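Local coordinates for carbon dioxide concentrating mechanism protein ccmL (Synechocystis sp., PDB 2QW7) that assembles into homopentamers that probably form the vertices of the shell of the carboxysome, the polyhedral inclusion in which RuBisCO is sequestered, at residues Gly8-Thr13 and Val22-Val27. Sequence-based numbering, arbitrary orientation.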
ATOM      1  N   GLY A   8      14.270  10.993  14.996  1.00 29.65           N
ATOM      2  CA  GLY A   8      15.638  10.588  15.265  1.00 29.41           C
ATOM      3  C   GLY A   8      16.349   9.941  14.091  1.00 29.94           C
ATOM      4  O   GLY A   8      15.903  10.040  12.940  1.00 27.96           O
ATOM      5  N   THR A   9      17.462   9.272  14.385  1.00 30.94           N
ATOM      6  CA  THR A   9      18.211   8.563  13.327  1.00 31.17           C
ATOM      7  C   THR A   9      18.289   7.068  13.710  1.00 32.52           C
ATOM      8  O   THR A   9      18.137   6.676  14.908  1.00 31.51           O
ATOM      9  CB  THR A   9      19.615   9.211  12.887  1.00 33.62           C
ATOM     10  OG1 THR A   9      20.740   8.590  13.517  1.00 35.26           O
ATOM     11  CG2 THR A   9      19.703  10.738  13.103  1.00 30.91           C
ATOM     12  N   VAL A  10      18.425   6.252  12.659  1.00 30.62           N
ATOM     13  CA  VAL A  10      18.500   4.788  12.793  1.00 28.50           C
ATOM     14  C   VAL A  10      19.849   4.282  12.309  1.00 28.41           C
ATOM     15  O   VAL A  10      20.240   4.494  11.150  1.00 32.67           O
ATOM     16  CB  VAL A  10      17.268   4.080  12.081  1.00 32.16           C
ATOM     17  CG1 VAL A  10      17.626   2.656  11.577  1.00 23.94           C
ATOM     18  CG2 VAL A  10      15.976   4.049  13.066  1.00 21.94           C
ATOM     19  N   VAL A  11      20.603   3.665  13.202  1.00 26.60           N
ATOM     20  CA  VAL A  11      21.934   3.169  12.832  1.00 26.24           C
ATOM     21  C   VAL A  11      21.851   1.652  12.688  1.00 29.57           C
ATOM     22  O   VAL A  11      21.342   0.951  13.591  1.00 31.51           O
ATOM     23  CB  VAL A  11      23.087   3.576  13.809  1.00 28.71           C
ATOM     24  CG1 VAL A  11      24.355   2.722  13.607  1.00 26.41           C
ATOM     25  CG2 VAL A  11      23.433   5.053  13.630  1.00 26.40           C
ATOM     26  N   SER A  12      22.315   1.194  11.518  1.00 27.69           N
ATOM     27  CA  SER A  12      22.368  -0.207  11.187  1.00 27.67           C
ATOM     28  C   SER A  12      23.709  -0.427  10.532  1.00 29.61           C
ATOM     29  O   SER A  12      24.055   0.248   9.537  1.00 29.44           O
ATOM     30  CB  SER A  12      21.246  -0.611  10.212  1.00 31.04           C
ATOM     31  OG  SER A  12      21.360  -1.950   9.707  1.00 27.15           O
ATOM     32  N   THR A  13      24.467  -1.370  11.089  1.00 30.58           N
ATOM     33  CA  THR A  13      25.764  -1.721  10.544  1.00 30.63           C
ATOM     34  C   THR A  13      25.670  -3.014   9.717  1.00 32.23           C
ATOM     35  O   THR A  13      26.304  -3.150   8.654  1.00 33.29           O
ATOM     36  CB  THR A  13      26.861  -1.802  11.641  1.00 28.14           C
ATOM     37  OG1 THR A  13      26.408  -2.635  12.709  1.00 25.69           O
ATOM     38  CG2 THR A  13      27.249  -0.376  12.169  1.00 20.34           C
ATOM     39  N   VAL A  22      23.258   5.484   2.702  1.00 34.09           N
ATOM     40  CA  VAL A  22      21.936   6.073   2.909  1.00 31.31           C
ATOM     41  C   VAL A  22      21.765   6.499   4.343  1.00 30.18           C
ATOM     42  O   VAL A  22      21.933   5.680   5.219  1.00 31.93           O
ATOM     43  CB  VAL A  22      20.829   5.082   2.529  1.00 31.17           C
ATOM     44  CG1 VAL A  22      19.524   5.429   3.198  1.00 33.38           C
ATOM     45  CG2 VAL A  22      20.689   5.044   0.996  1.00 33.44           C
ATOM     46  N   LYS A  23      21.452   7.771   4.582  1.00 30.30           N
ATOM     47  CA  LYS A  23      21.140   8.251   5.964  1.00 30.52           C
ATOM     48  C   LYS A  23      19.705   7.854   6.305  1.00 27.76           C
ATOM     49  O   LYS A  23      18.775   8.178   5.589  1.00 33.78           O
ATOM     50  CB  LYS A  23      21.360   9.765   6.124  1.00 33.40           C
ATOM     51  CG  LYS A  23      20.744  10.420   7.348  1.00 35.76           C
ATOM     52  CD  LYS A  23      21.302   9.950   8.692  1.00 36.93           C
ATOM     53  CE  LYS A  23      20.816  10.856   9.830  1.00 32.26           C
ATOM     54  NZ  LYS A  23      21.229  12.308   9.723  1.00 31.15           N
ATOM     55  N   LEU A  24      19.531   7.163   7.416  1.00 27.15           N
ATOM     56  CA  LEU A  24      18.211   6.639   7.782  1.00 27.05           C
ATOM     57  C   LEU A  24      17.580   7.400   8.896  1.00 24.56           C
ATOM     58  O   LEU A  24      17.966   7.281  10.048  1.00 26.28           O
ATOM     59  CB  LEU A  24      18.257   5.162   8.202  1.00 30.05           C
ATOM     60  CG  LEU A  24      18.898   4.103   7.293  1.00 32.84           C
ATOM     61  CD1 LEU A  24      18.898   2.776   8.097  1.00 30.26           C
ATOM     62  CD2 LEU A  24      18.233   3.989   5.907  1.00 30.47           C
ATOM     63  N   LEU A  25      16.511   8.086   8.565  1.00 26.04           N
ATOM     64  CA  LEU A  25      15.807   8.895   9.513  1.00 26.80           C
ATOM     65  C   LEU A  25      14.483   8.285   9.888  1.00 24.32           C
ATOM     66  O   LEU A  25      13.785   7.814   8.930  1.00 24.98           O
ATOM     67  CB  LEU A  25      15.561  10.260   8.862  1.00 26.54           C
ATOM     68  CG  LEU A  25      16.728  11.224   8.883  1.00 26.58           C
ATOM     69  CD1 LEU A  25      16.232  12.448   8.114  1.00 22.10           C
ATOM     70  CD2 LEU A  25      17.165  11.518  10.353  1.00 24.71           C
ATOM     71  N   LEU A  26      14.178   8.334  11.205  1.00 22.12           N
ATOM     72  CA  LEU A  26      12.914   7.918  11.731  1.00 22.11           C
ATOM     73  C   LEU A  26      12.008   9.127  11.683  1.00 25.37           C
ATOM     74  O   LEU A  26      12.173  10.089  12.403  1.00 28.68           O
ATOM     75  CB  LEU A  26      13.065   7.453  13.173  1.00 28.95           C
ATOM     76  CG  LEU A  26      11.935   7.051  14.152  1.00 25.05           C
ATOM     77  CD1 LEU A  26      11.178   5.781  13.751  1.00 12.84           C
ATOM     78  CD2 LEU A  26      12.720   6.826  15.424  1.00 25.03           C
ATOM     79  N   VAL A  27      10.984   9.067  10.852  1.00 28.41           N
ATOM     80  CA  VAL A  27      10.027  10.162  10.729  1.00 25.73           C
ATOM     81  C   VAL A  27       8.626   9.750  11.076  1.00 26.90           C
ATOM     82  O   VAL A  27       8.042   8.939  10.343  1.00 26.28           O
ATOM     83  CB  VAL A  27      10.001  10.748   9.288  1.00 25.32           C
ATOM     84  CG1 VAL A  27      11.145  11.685   9.181  1.00 25.55           C
ATOM     85  CG2 VAL A  27       9.979   9.666   8.102  1.00  9.48           C
TER
HETATM   86  O   HOH W   1      20.908   6.634  10.026  1.00 31.99           O
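Leu-26 and Gly-8 face each other as an antiparallel hydrogen-bonded pair. Leu-26 N donates to Gly-8 O at 3.0 Å, approaching from above the carbonyl plane, whereas the return bond from Gly-8 N to Leu-26 O is weak at 3.5 Å. Next to them, Thr-9 and Leu-25 form a non-hydrogen-bonded pair, and Val-10 N then donates to Leu-24 O at 2.8 Å, nearly in line with the carbonyl bond (C=O...N 162°). The return bond, from Leu-24 N to Val-10 O, does not form; a water bridges the two atoms, donating to Val-10 O and accepting from Leu-24 N, which fits the strand geometry: the axes of 8-11 and 24-27 run at 135° to each other, well short of antiparallel.

The side chain of Leu-24 can be followed outward along Val-10. CB packs against Val-10 O and CB, CG stays near the same carbonyl oxygen, and CD1 ends 3.7 Å from Val-10 CG1 and stays close to Val-10 O. With CG anti to the carbonyl carbon (chi1 -53°), the leucine runs slantwise past the valine. On the face of the sheet carrying Thr-9 and Leu-25, Thr-9 CG2 lies 3.8 Å from Leu-25 CD2 and 3.5 Å from Lys-23 CE; the lysine chain, bent at chi2 and chi4, crosses the threonine at about a right angle.

Strand 39-45 flanks 24-30 on its other edge, with Val-42 touching both Val-10 and Leu-26. Residues Thr-9 to Val-11 also pair antiparallel with a strand of the second subunit, whose Val-85 packs on Val-10 and Leu-26. The two segments thus form an antiparallel strand pair of the curled, OB-like EutN/CcmL sheet, continued between subunits of the pentamer.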